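Side-chain contacts in ftsY (Mycoplasma mycoides, PDB 1ZU4), which is the NG domain of a signal recognition particle receptor, in which an SRP54-type helical bundle is joined to a P-loop nucleotide-binding fold: residues Lys20-Lys23 against Lys24-Lys27; Asp76-Val79 against Glu80-Gln84; Leu172-Asp175 against Pro176-Val180; Phe299-Asp302 against Gln303-His307. All coordinates share one frame; numbering follows the deposited sequence.

Interaction 1 (Lys20-Lys23 against Lys24-Lys27); sequences KDIK and KLSK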
loop_
_atom_site.group_PDB
_atom_site.type_symbol
_atom_site.label_atom_id
_atom_site.label_comp_id
_atom_site.label_asym_id
_atom_site.label_seq_id
_atom_site.Cartn_x
_atom_site.Cartn_y
_atom_site.Cartn_z
ATOM N N LYS A 20 0.325 24.555 2.171
ATOM C CA LYS A 20 -0.571 25.707 2.114
ATOM C C LYS A 20 -1.040 26.029 3.523
ATOM O O LYS A 20 -1.021 27.191 3.930
ATOM C CB LYS A 20 -1.769 25.451 1.205
ATOM C CG LYS A 20 -2.608 26.693 0.897
ATOM C CD LYS A 20 -4.028 26.255 0.500
ATOM C CE LYS A 20 -4.784 27.432 -0.152
ATOM N NZ LYS A 20 -5.446 28.296 0.891
ATOM N N ASP A 21 -1.427 24.998 4.272
ATOM C CA ASP A 21 -1.803 25.170 5.676
ATOM C C ASP A 21 -0.637 25.568 6.571
ATOM O O ASP A 21 -0.799 26.404 7.480
ATOM C CB ASP A 21 -2.463 23.891 6.221
ATOM C CG ASP A 21 -3.845 23.662 5.635
ATOM O OD1 ASP A 21 -4.340 24.589 4.920
ATOM O OD2 ASP A 21 -4.420 22.575 5.878
ATOM N N ILE A 22 0.532 24.974 6.342
ATOM C CA ILE A 22 1.703 25.326 7.158
ATOM C C ILE A 22 2.140 26.791 6.917
ATOM O O ILE A 22 2.511 27.529 7.854
ATOM C CB ILE A 22 2.861 24.322 6.953
ATOM C CG1 ILE A 22 2.501 22.937 7.519
ATOM C CG2 ILE A 22 4.215 24.872 7.496
ATOM C CD1 ILE A 22 2.439 22.861 9.020
ATOM N N LYS A 23 2.067 27.226 5.665
ATOM C CA LYS A 23 2.468 28.606 5.331
ATOM C C LYS A 23 1.556 29.635 5.983
ATOM O O LYS A 23 2.018 30.632 6.507
ATOM C CB LYS A 23 2.595 28.808 3.806
ATOM C CG LYS A 23 3.817 28.055 3.233
ATOM C CD LYS A 23 3.779 27.901 1.710
ATOM C CE LYS A 23 5.139 27.409 1.241
ATOM N NZ LYS A 23 5.232 27.448 -0.229
ATOM N N LYS A 24 0.261 29.380 5.960
ATOM C CA LYS A 24 -0.678 30.138 6.763
ATOM C C LYS A 24 -0.292 30.161 8.267
ATOM O O LYS A 24 -0.311 31.203 8.907
ATOM C CB LYS A 24 -2.071 29.539 6.561
ATOM C CG LYS A 24 -3.177 30.320 7.263
ATOM C CD LYS A 24 -4.507 30.303 6.476
ATOM C CE LYS A 24 -5.517 31.193 7.208
ATOM N NZ LYS A 24 -4.916 32.549 7.497
ATOM N N LEU A 25 0.096 29.010 8.811
ATOM C CA LEU A 25 0.479 28.907 10.221
ATOM C C LEU A 25 1.685 29.795 10.560
ATOM O O LEU A 25 1.722 30.435 11.619
ATOM C CB LEU A 25 0.749 27.454 10.591
ATOM C CG LEU A 25 0.823 27.064 12.063
ATOM C CD1 LEU A 25 -0.540 27.303 12.700
ATOM C CD2 LEU A 25 1.256 25.603 12.245
ATOM N N SER A 26 2.651 29.856 9.643
ATOM C CA SER A 26 3.865 30.685 9.826
ATOM C C SER A 26 3.638 32.203 9.980
ATOM O O SER A 26 4.439 32.884 10.633
ATOM C CB SER A 26 4.846 30.456 8.672
ATOM O OG SER A 26 4.365 31.094 7.500
ATOM N N LYS A 27 2.578 32.728 9.361
ATOM C CA LYS A 27 2.393 34.184 9.227
ATOM C C LYS A 27 1.973 34.846 10.534
ATOM O O LYS A 27 2.427 35.954 10.844
ATOM C CB LYS A 27 1.422 34.528 8.081
ATOM C CG LYS A 27 1.968 34.156 6.686
ATOM C CD LYS A 27 1.023 34.637 5.559
ATOM C CE LYS A 27 1.656 34.369 4.187
ATOM N NZ LYS A 27 1.242 35.418 3.145
#

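Interaction 2 (Asp76-Val79 against Glu80-Gln84); sequences DALV and ESLYQ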
loop_
_atom_site.group_PDB
_atom_site.type_symbol
_atom_site.label_atom_id
_atom_site.label_comp_id
_atom_site.label_asym_id
_atom_site.label_seq_id
_atom_site.Cartn_x
_atom_site.Cartn_y
_atom_site.Cartn_z
ATOM N N ASP A 76 11.281 21.426 11.260
ATOM C CA ASP A 76 12.200 20.275 11.279
ATOM C C ASP A 76 11.663 19.238 12.264
ATOM O O ASP A 76 11.709 18.011 12.042
ATOM C CB ASP A 76 13.616 20.710 11.695
ATOM C CG ASP A 76 14.349 21.522 10.601
ATOM O OD1 ASP A 76 15.297 22.270 10.942
ATOM O OD2 ASP A 76 13.988 21.424 9.408
ATOM N N ALA A 77 11.148 19.785 13.368
ATOM C CA ALA A 77 10.507 19.051 14.457
ATOM C C ALA A 77 9.308 18.253 13.969
ATOM O O ALA A 77 9.169 17.060 14.276
ATOM C CB ALA A 77 10.101 20.050 15.598
ATOM N N LEU A 78 8.470 18.921 13.174
ATOM C CA LEU A 78 7.280 18.328 12.634
ATOM C C LEU A 78 7.624 17.182 11.677
ATOM O O LEU A 78 7.022 16.112 11.765
ATOM C CB LEU A 78 6.453 19.401 11.932
ATOM C CG LEU A 78 5.194 18.948 11.223
ATOM C CD1 LEU A 78 4.278 18.144 12.181
ATOM C CD2 LEU A 78 4.499 20.166 10.604
ATOM N N VAL A 79 8.607 17.393 10.793
ATOM C CA VAL A 79 9.044 16.362 9.833
ATOM C C VAL A 79 9.480 15.089 10.594
ATOM O O VAL A 79 9.040 14.009 10.281
ATOM C CB VAL A 79 10.158 16.880 8.867
ATOM C CG1 VAL A 79 10.697 15.748 8.012
ATOM C CG2 VAL A 79 9.623 17.990 7.944
ATOM N N GLU A 80 10.297 15.272 11.622
ATOM C CA GLU A 80 10.785 14.202 12.463
ATOM C C GLU A 80 9.675 13.524 13.243
ATOM O O GLU A 80 9.672 12.313 13.358
ATOM C CB GLU A 80 11.874 14.746 13.413
ATOM C CG GLU A 80 12.423 13.728 14.393
ATOM C CD GLU A 80 13.633 14.297 15.154
ATOM O OE1 GLU A 80 14.622 14.687 14.495
ATOM O OE2 GLU A 80 13.580 14.369 16.398
ATOM N N SER A 81 8.719 14.303 13.745
ATOM C CA SER A 81 7.589 13.757 14.523
ATOM C C SER A 81 6.609 12.957 13.681
ATOM O O SER A 81 5.960 12.045 14.197
ATOM C CB SER A 81 6.834 14.863 15.287
ATOM O OG SER A 81 7.724 15.626 16.153
ATOM N N LEU A 82 6.490 13.305 12.397
ATOM C CA LEU A 82 5.608 12.579 11.464
ATOM C C LEU A 82 6.186 11.194 11.221
ATOM O O LEU A 82 5.488 10.190 11.355
ATOM C CB LEU A 82 5.459 13.339 10.151
ATOM C CG LEU A 82 4.587 14.611 10.197
ATOM C CD1 LEU A 82 4.860 15.463 8.974
ATOM C CD2 LEU A 82 3.047 14.366 10.364
ATOM N N TYR A 83 7.473 11.161 10.878
ATOM C CA TYR A 83 8.202 9.929 10.705
ATOM C C TYR A 83 8.155 9.070 11.965
ATOM O O TYR A 83 7.912 7.839 11.888
ATOM C CB TYR A 83 9.654 10.268 10.321
ATOM C CG TYR A 83 10.573 9.111 10.387
ATOM C CD1 TYR A 83 10.753 8.271 9.272
ATOM C CD2 TYR A 83 11.252 8.824 11.565
ATOM C CE1 TYR A 83 11.585 7.222 9.330
ATOM C CE2 TYR A 83 12.063 7.734 11.649
ATOM C CZ TYR A 83 12.249 6.959 10.512
ATOM O OH TYR A 83 13.052 5.889 10.579
ATOM N N GLN A 84 8.443 9.671 13.129
ATOM C CA GLN A 84 8.406 8.906 14.420
ATOM C C GLN A 84 7.023 8.337 14.800
ATOM O O GLN A 84 6.908 7.238 15.388
ATOM C CB GLN A 84 9.022 9.727 15.564
ATOM C CG GLN A 84 10.506 9.968 15.303
ATOM C CD GLN A 84 11.234 10.602 16.470
ATOM O OE1 GLN A 84 10.637 11.247 17.330
ATOM N NE2 GLN A 84 12.542 10.440 16.476
HETATM O O HOH W 1 14.457 17.078 13.795
#

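Interaction 3 (Leu172-Asp175 against Pro176-Val180); sequences LNAD and PASVV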
loop_
_atom_site.group_PDB
_atom_site.type_symbol
_atom_site.label_atom_id
_atom_site.label_comp_id
_atom_site.label_asym_id
_atom_site.label_seq_id
_atom_site.Cartn_x
_atom_site.Cartn_y
_atom_site.Cartn_z
ATOM N N LEU A 172 -15.985 -21.098 -17.653
ATOM C CA LEU A 172 -16.733 -19.971 -17.091
ATOM C C LEU A 172 -16.887 -20.067 -15.562
ATOM O O LEU A 172 -17.201 -21.147 -15.037
ATOM C CB LEU A 172 -18.099 -19.909 -17.770
ATOM C CG LEU A 172 -19.076 -18.780 -17.463
ATOM C CD1 LEU A 172 -18.441 -17.421 -17.736
ATOM C CD2 LEU A 172 -20.307 -19.020 -18.335
ATOM N N ASN A 173 -16.648 -18.944 -14.868
ATOM C CA ASN A 173 -16.775 -18.826 -13.399
ATOM C C ASN A 173 -16.126 -20.007 -12.628
ATOM O O ASN A 173 -16.735 -20.580 -11.708
ATOM C CB ASN A 173 -18.261 -18.626 -12.954
ATOM C CG ASN A 173 -18.809 -17.207 -13.258
ATOM O OD1 ASN A 173 -18.265 -16.179 -12.801
ATOM N ND2 ASN A 173 -19.911 -17.161 -14.004
ATOM N N ALA A 174 -14.905 -20.379 -13.019
ATOM C CA ALA A 174 -14.252 -21.592 -12.499
ATOM C C ALA A 174 -13.912 -21.470 -11.004
ATOM O O ALA A 174 -13.825 -20.359 -10.497
ATOM C CB ALA A 174 -12.988 -21.912 -13.338
ATOM N N ASP A 175 -13.711 -22.595 -10.303
ATOM C CA ASP A 175 -13.199 -22.564 -8.934
ATOM C C ASP A 175 -11.823 -21.903 -9.001
ATOM O O ASP A 175 -10.940 -22.360 -9.764
ATOM C CB ASP A 175 -13.083 -23.967 -8.348
ATOM C CG ASP A 175 -12.710 -23.973 -6.847
ATOM O OD1 ASP A 175 -12.194 -22.978 -6.354
ATOM O OD2 ASP A 175 -12.920 -25.001 -6.146
ATOM N N PRO A 176 -11.654 -20.787 -8.249
ATOM C CA PRO A 176 -10.373 -20.089 -8.125
ATOM C C PRO A 176 -9.182 -20.997 -7.783
ATOM O O PRO A 176 -8.084 -20.783 -8.323
ATOM C CB PRO A 176 -10.635 -19.094 -6.992
ATOM C CG PRO A 176 -12.140 -18.791 -7.093
ATOM C CD PRO A 176 -12.730 -20.127 -7.476
ATOM N N ALA A 177 -9.373 -21.981 -6.890
ATOM C CA ALA A 177 -8.280 -22.872 -6.535
ATOM C C ALA A 177 -7.800 -23.657 -7.710
ATOM O O ALA A 177 -6.665 -24.085 -7.699
ATOM C CB ALA A 177 -8.650 -23.836 -5.384
ATOM N N SER A 178 -8.640 -23.895 -8.718
ATOM C CA SER A 178 -8.144 -24.726 -9.833
ATOM C C SER A 178 -7.114 -23.951 -10.650
ATOM O O SER A 178 -6.154 -24.525 -11.133
ATOM C CB SER A 178 -9.275 -25.275 -10.698
ATOM O OG SER A 178 -9.928 -24.213 -11.374
ATOM N N VAL A 179 -7.288 -22.643 -10.771
ATOM C CA VAL A 179 -6.273 -21.807 -11.446
ATOM C C VAL A 179 -4.957 -21.833 -10.624
ATOM O O VAL A 179 -3.866 -21.971 -11.171
ATOM C CB VAL A 179 -6.773 -20.371 -11.572
ATOM C CG1 VAL A 179 -5.730 -19.475 -12.259
ATOM C CG2 VAL A 179 -8.184 -20.331 -12.292
ATOM N N VAL A 180 -5.084 -21.741 -9.309
ATOM C CA VAL A 180 -3.900 -21.825 -8.418
ATOM C C VAL A 180 -3.255 -23.192 -8.553
ATOM O O VAL A 180 -2.051 -23.280 -8.719
ATOM C CB VAL A 180 -4.258 -21.417 -7.006
ATOM C CG1 VAL A 180 -3.125 -21.739 -6.007
ATOM C CG2 VAL A 180 -4.624 -19.925 -7.007
#

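Interaction 4 (Phe299-Asp302 against Gln303-His307); sequences FDID and QYIVH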
loop_
_atom_site.group_PDB
_atom_site.type_symbol
_atom_site.label_atom_id
_atom_site.label_comp_id
_atom_site.label_asym_id
_atom_site.label_seq_id
_atom_site.Cartn_x
_atom_site.Cartn_y
_atom_site.Cartn_z
ATOM N N PHE A 299 7.687 1.046 -0.558
ATOM C CA PHE A 299 7.378 2.092 0.361
ATOM C C PHE A 299 8.527 2.403 1.314
ATOM O O PHE A 299 9.202 1.509 1.848
ATOM C CB PHE A 299 6.179 1.699 1.186
ATOM C CG PHE A 299 5.718 2.765 2.072
ATOM C CD1 PHE A 299 5.021 3.825 1.556
ATOM C CD2 PHE A 299 5.996 2.728 3.446
ATOM C CE1 PHE A 299 4.570 4.823 2.399
ATOM C CE2 PHE A 299 5.575 3.730 4.257
ATOM C CZ PHE A 299 4.877 4.765 3.756
ATOM N N ASP A 300 8.714 3.690 1.540
ATOM C CA ASP A 300 9.771 4.179 2.377
ATOM C C ASP A 300 9.118 5.333 3.121
ATOM O O ASP A 300 8.771 6.388 2.550
ATOM C CB ASP A 300 10.946 4.562 1.471
ATOM C CG ASP A 300 12.068 5.289 2.193
ATOM O OD1 ASP A 300 11.807 5.821 3.291
ATOM O OD2 ASP A 300 13.208 5.356 1.625
ATOM N N ILE A 301 8.930 5.124 4.415
ATOM C CA ILE A 301 8.226 6.109 5.226
ATOM C C ILE A 301 8.968 7.443 5.298
ATOM O O ILE A 301 8.299 8.491 5.291
ATOM C CB ILE A 301 7.905 5.603 6.665
ATOM C CG1 ILE A 301 7.168 6.702 7.469
ATOM C CG2 ILE A 301 9.171 5.086 7.386
ATOM C CD1 ILE A 301 5.822 7.090 6.867
ATOM N N ASP A 302 10.309 7.435 5.358
ATOM C CA ASP A 302 11.032 8.732 5.379
ATOM C C ASP A 302 10.807 9.531 4.079
ATOM O O ASP A 302 10.649 10.757 4.097
ATOM C CB ASP A 302 12.509 8.615 5.768
ATOM C CG ASP A 302 13.141 9.961 6.039
ATOM O OD1 ASP A 302 12.699 10.683 6.985
ATOM O OD2 ASP A 302 14.049 10.350 5.264
ATOM N N GLN A 303 10.760 8.833 2.965
ATOM C CA GLN A 303 10.535 9.464 1.682
ATOM C C GLN A 303 9.114 10.006 1.571
ATOM O O GLN A 303 8.895 11.086 1.043
ATOM C CB GLN A 303 10.827 8.478 0.555
ATOM C CG GLN A 303 12.339 8.315 0.287
ATOM C CD GLN A 303 12.983 9.600 -0.204
ATOM O OE1 GLN A 303 12.765 9.993 -1.349
ATOM N NE2 GLN A 303 13.757 10.271 0.657
ATOM N N TYR A 304 8.145 9.217 2.021
ATOM C CA TYR A 304 6.771 9.660 2.053
ATOM C C TYR A 304 6.698 10.974 2.848
ATOM O O TYR A 304 6.168 11.978 2.359
ATOM C CB TYR A 304 5.919 8.583 2.728
ATOM C CG TYR A 304 4.453 8.890 2.828
ATOM C CD1 TYR A 304 3.578 8.532 1.803
ATOM C CD2 TYR A 304 3.925 9.473 3.993
ATOM C CE1 TYR A 304 2.217 8.779 1.923
ATOM C CE2 TYR A 304 2.596 9.733 4.114
ATOM C CZ TYR A 304 1.745 9.382 3.084
ATOM O OH TYR A 304 0.436 9.631 3.232
ATOM N N ILE A 305 7.291 10.981 4.044
ATOM C CA ILE A 305 7.237 12.184 4.908
ATOM C C ILE A 305 7.992 13.400 4.321
ATOM O O ILE A 305 7.498 14.520 4.330
ATOM C CB ILE A 305 7.771 11.862 6.347
ATOM C CG1 ILE A 305 6.888 10.799 7.024
ATOM C CG2 ILE A 305 7.811 13.116 7.230
ATOM C CD1 ILE A 305 5.413 11.122 7.028
ATOM N N VAL A 306 9.212 13.171 3.839
ATOM C CA VAL A 306 10.025 14.259 3.247
ATOM C C VAL A 306 9.347 14.890 2.012
ATOM O O VAL A 306 9.293 16.115 1.874
ATOM C CB VAL A 306 11.473 13.744 2.957
ATOM C CG1 VAL A 306 12.205 14.661 1.996
ATOM C CG2 VAL A 306 12.240 13.607 4.288
ATOM N N HIS A 307 8.803 14.068 1.124
ATOM C CA HIS A 307 8.109 14.599 -0.057
ATOM C C HIS A 307 6.741 15.242 0.290
ATOM O O HIS A 307 6.315 16.240 -0.334
ATOM C CB HIS A 307 8.031 13.518 -1.151
ATOM C CG HIS A 307 9.379 13.171 -1.720
ATOM N ND1 HIS A 307 10.033 13.988 -2.615
ATOM C CD2 HIS A 307 10.213 12.129 -1.482
ATOM C CE1 HIS A 307 11.202 13.449 -2.926
ATOM N NE2 HIS A 307 11.336 12.319 -2.257
HETATM O O HOH W 2 14.697 9.190 3.014
#

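Interaction 1 (Lys20-Lys23 against Lys24-Lys27)
Ser26 reaches back one turn to Lys23 with its hydroxyl. Ser26 OG donates to Lys23 O over 2.6 Å, a short bond. The oxygen lies between the backbone N and the carbonyl carbon of its own residue (chi1 74°), and this torsion turns it onto the carbonyl of the preceding turn. The donor is tilted only 18° from the carbonyl plane. The polar end of this small side chain is thus held on the backbone. Lys27 packs on the same carbonyl oxygen, with Lys27 CG 3.5 Å from Lys23 O.

Three backbone bonds of the i to i+4 kind run beside it. Lys24 N donates to Lys20 O at 3.2 Å, and this bond is nearly straight. Leu25 N donates to Asp21 O at 3.1 Å, and Ser26 N to Ile22 O at 2.9 Å. Further on, Lys27 N bonds to Lys24 O at 3.3 Å, a shorter i to i+3 step.

The apolar part is small. Ile22 CD1 and Leu25 CD2 come within 4.4 Å, a loose touch of methyl groups. Leu25 CB is also 3.3 Å from Ile22 O. Ile22 is buried and packs on Leu78 of helix 71-87. Leu25 leans on Phe36 and Glu39 of helix 34-46. The four lysines are exposed on the surface.

The arrangement is that of an amphipathic helix, here helix 12-27 of the SRP54-type helical bundle, with apolar residues facing its neighbours and lysines facing solvent.

Interaction 2 (Asp76-Val79 against Glu80-Gln84)
Asp76 to Val79 and Glu80 to Gln84 are successive turns of one alpha helix, joined by i to i+4 backbone bonds such as Glu80 N to Asp76 O at 3.1 Å. This is helix 71-87 of the SRP54-type helical bundle. The bond from Tyr83 N to Val79 O is weak.

Ser81 and Ala77 carry the main polar contact. Ala77 O takes two donors from the same residue. Ser81 N reaches it at 2.8 Å, tilted modestly from the carbonyl plane. Ser81 OG also donates to Ala77 O, from 43° above that plane. The hydroxyl stands anti to its own carbonyl carbon (chi1 -56°), and this brings it back over the previous turn. The buried serine thereby satisfies its donor inside its own helix, while its side chain packs on Leu60 and Val61 of helix 51-64.

Leu78 and Leu82 form the apolar contact. Their side chains cross at a slant, with Leu78 CD1 4.1 Å from Leu82 CG. Leu82 CG also sits on the Leu78 carbonyl, 3.3 Å from Leu78 O. Both leucines are buried and touch Phe18 of helix 12-27.

The exposed flank is polar. Glu80 has an extended chain, and its main partner is Lys64, which forms a salt bridge with Glu80 OE2. Lys64 NZ also bonds to Gln84 OE1. The other carboxylate oxygen is met by a water. That water donates to Glu80 OE1 at 2.5 Å, and its second, weak bond goes to Asp76 O at 3.4 Å.

Interaction 3 (Leu172-Asp175 against Pro176-Val180)
The carboxylate of Asp175 is met from above its plane by the backbone N-H of Ala177. Ala177 N donates to Asp175 OD1 at 3.0 Å, 50° out of that plane. The peptide carbonyl of Asp175 is the second flat group. Ser178 OG donates to Asp175 O in the carbonyl plane, at 2.7 Å. Ser178 N reaches the same oxygen at 3.0 Å, but from 55° above the plane. One carbonyl oxygen is thus gripped twice by a single residue.

The torsions explain the placing. Asp175 CG points opposite to its backbone N (chi1 -173°), which carries the carboxylate forward over the first turn. The Ser178 hydroxyl turns back to the Asp175 carbonyl. Pro176 has no N-H to offer, and Asp175 OD1 lies 2.9 Å from Pro176 N without bonding. Ala174 adds a light touch, with its CB 4.3 Å from Ser178 OG.

Asp175 OD2 makes a salt bridge with Lys215 of helix 206-221. Glu212 of that helix lies close to Asp175 OD1, and the nearby lysine probably eases the crowding of negative charge. Pro176 packs on Glu212 and Met216.

The arrangement is a helix N-cap: Asp175 precedes helix 176-189, proline takes the next position, and the aspartate side chain accepts from a first-turn amide. It ends the loop that follows edge strand 164-167.

Interaction 4 (Phe299-Asp302 against Gln303-His307)
Asp300 is the N-cap of helix 301-308, and its carboxylate accepts from the first-turn amide of Gln303. Gln303 N lies 3.2 Å from Asp300 OD1 and meets it from well above the carboxylate plane. Asp300 O takes a second amide, Tyr304 N, at 2.9 Å and almost in line with the carbonyl. Gln303 CG packs against Asp300 OD2 at 3.4 Å, with amide and carboxylate planes 60° apart.

The Gln303 chain bends at chi2 (-64°), and its amide lies between His307 and the water on Asp302. Gln303 OE1 accepts from His307 NE2 at 2.9 Å, in the plane of the imidazole. Gln303 NE2 donates to the water, which in turn donates to Asp302 OD2. Val306 CG2 lies beside the same carboxylate.

On the buried side Ile301 and Ile305 run side by side, with Ile301 CD1 3.9 Å from Ile305 CG1. Phe299 CE1 approaches Tyr304 CD1 at 3.9 Å. The two rings are oblique, their planes at 51° and their centroids 5.8 Å apart. Tyr304 OH is fixed by Gly270 O and Gly273 N.

The contact lies between a strand and a helix. Phe299 packs on Ile284 and Ile287 of strand 284-288, beside edge strand 296-298. Ile301 and Ile305 face helix 71-87, meeting Tyr83 and Leu82.

Interactions 1, 2 and 4 lie on the same side of the chain's centre, and interaction 3 lies on the opposite side, its centre about 47 Å from that of interaction 2. Interaction 1 is a surface contact; the other three are partly buried. Interactions 1 and 2 belong to neighbouring helices, which meet where Ile22 CD1 packs 3.7 Å from Leu78 CD2. Interaction 2 also touches interaction 4, with Leu82 CB 3.8 Å from Ile305 CG2, where bundle and P-loop fold adjoin. Interactions 1 and 2, both within helices, include serine hydroxyls donating to backbone carbonyls. Interactions 3 and 4 begin helices, and in both an aspartate accepts a backbone amide.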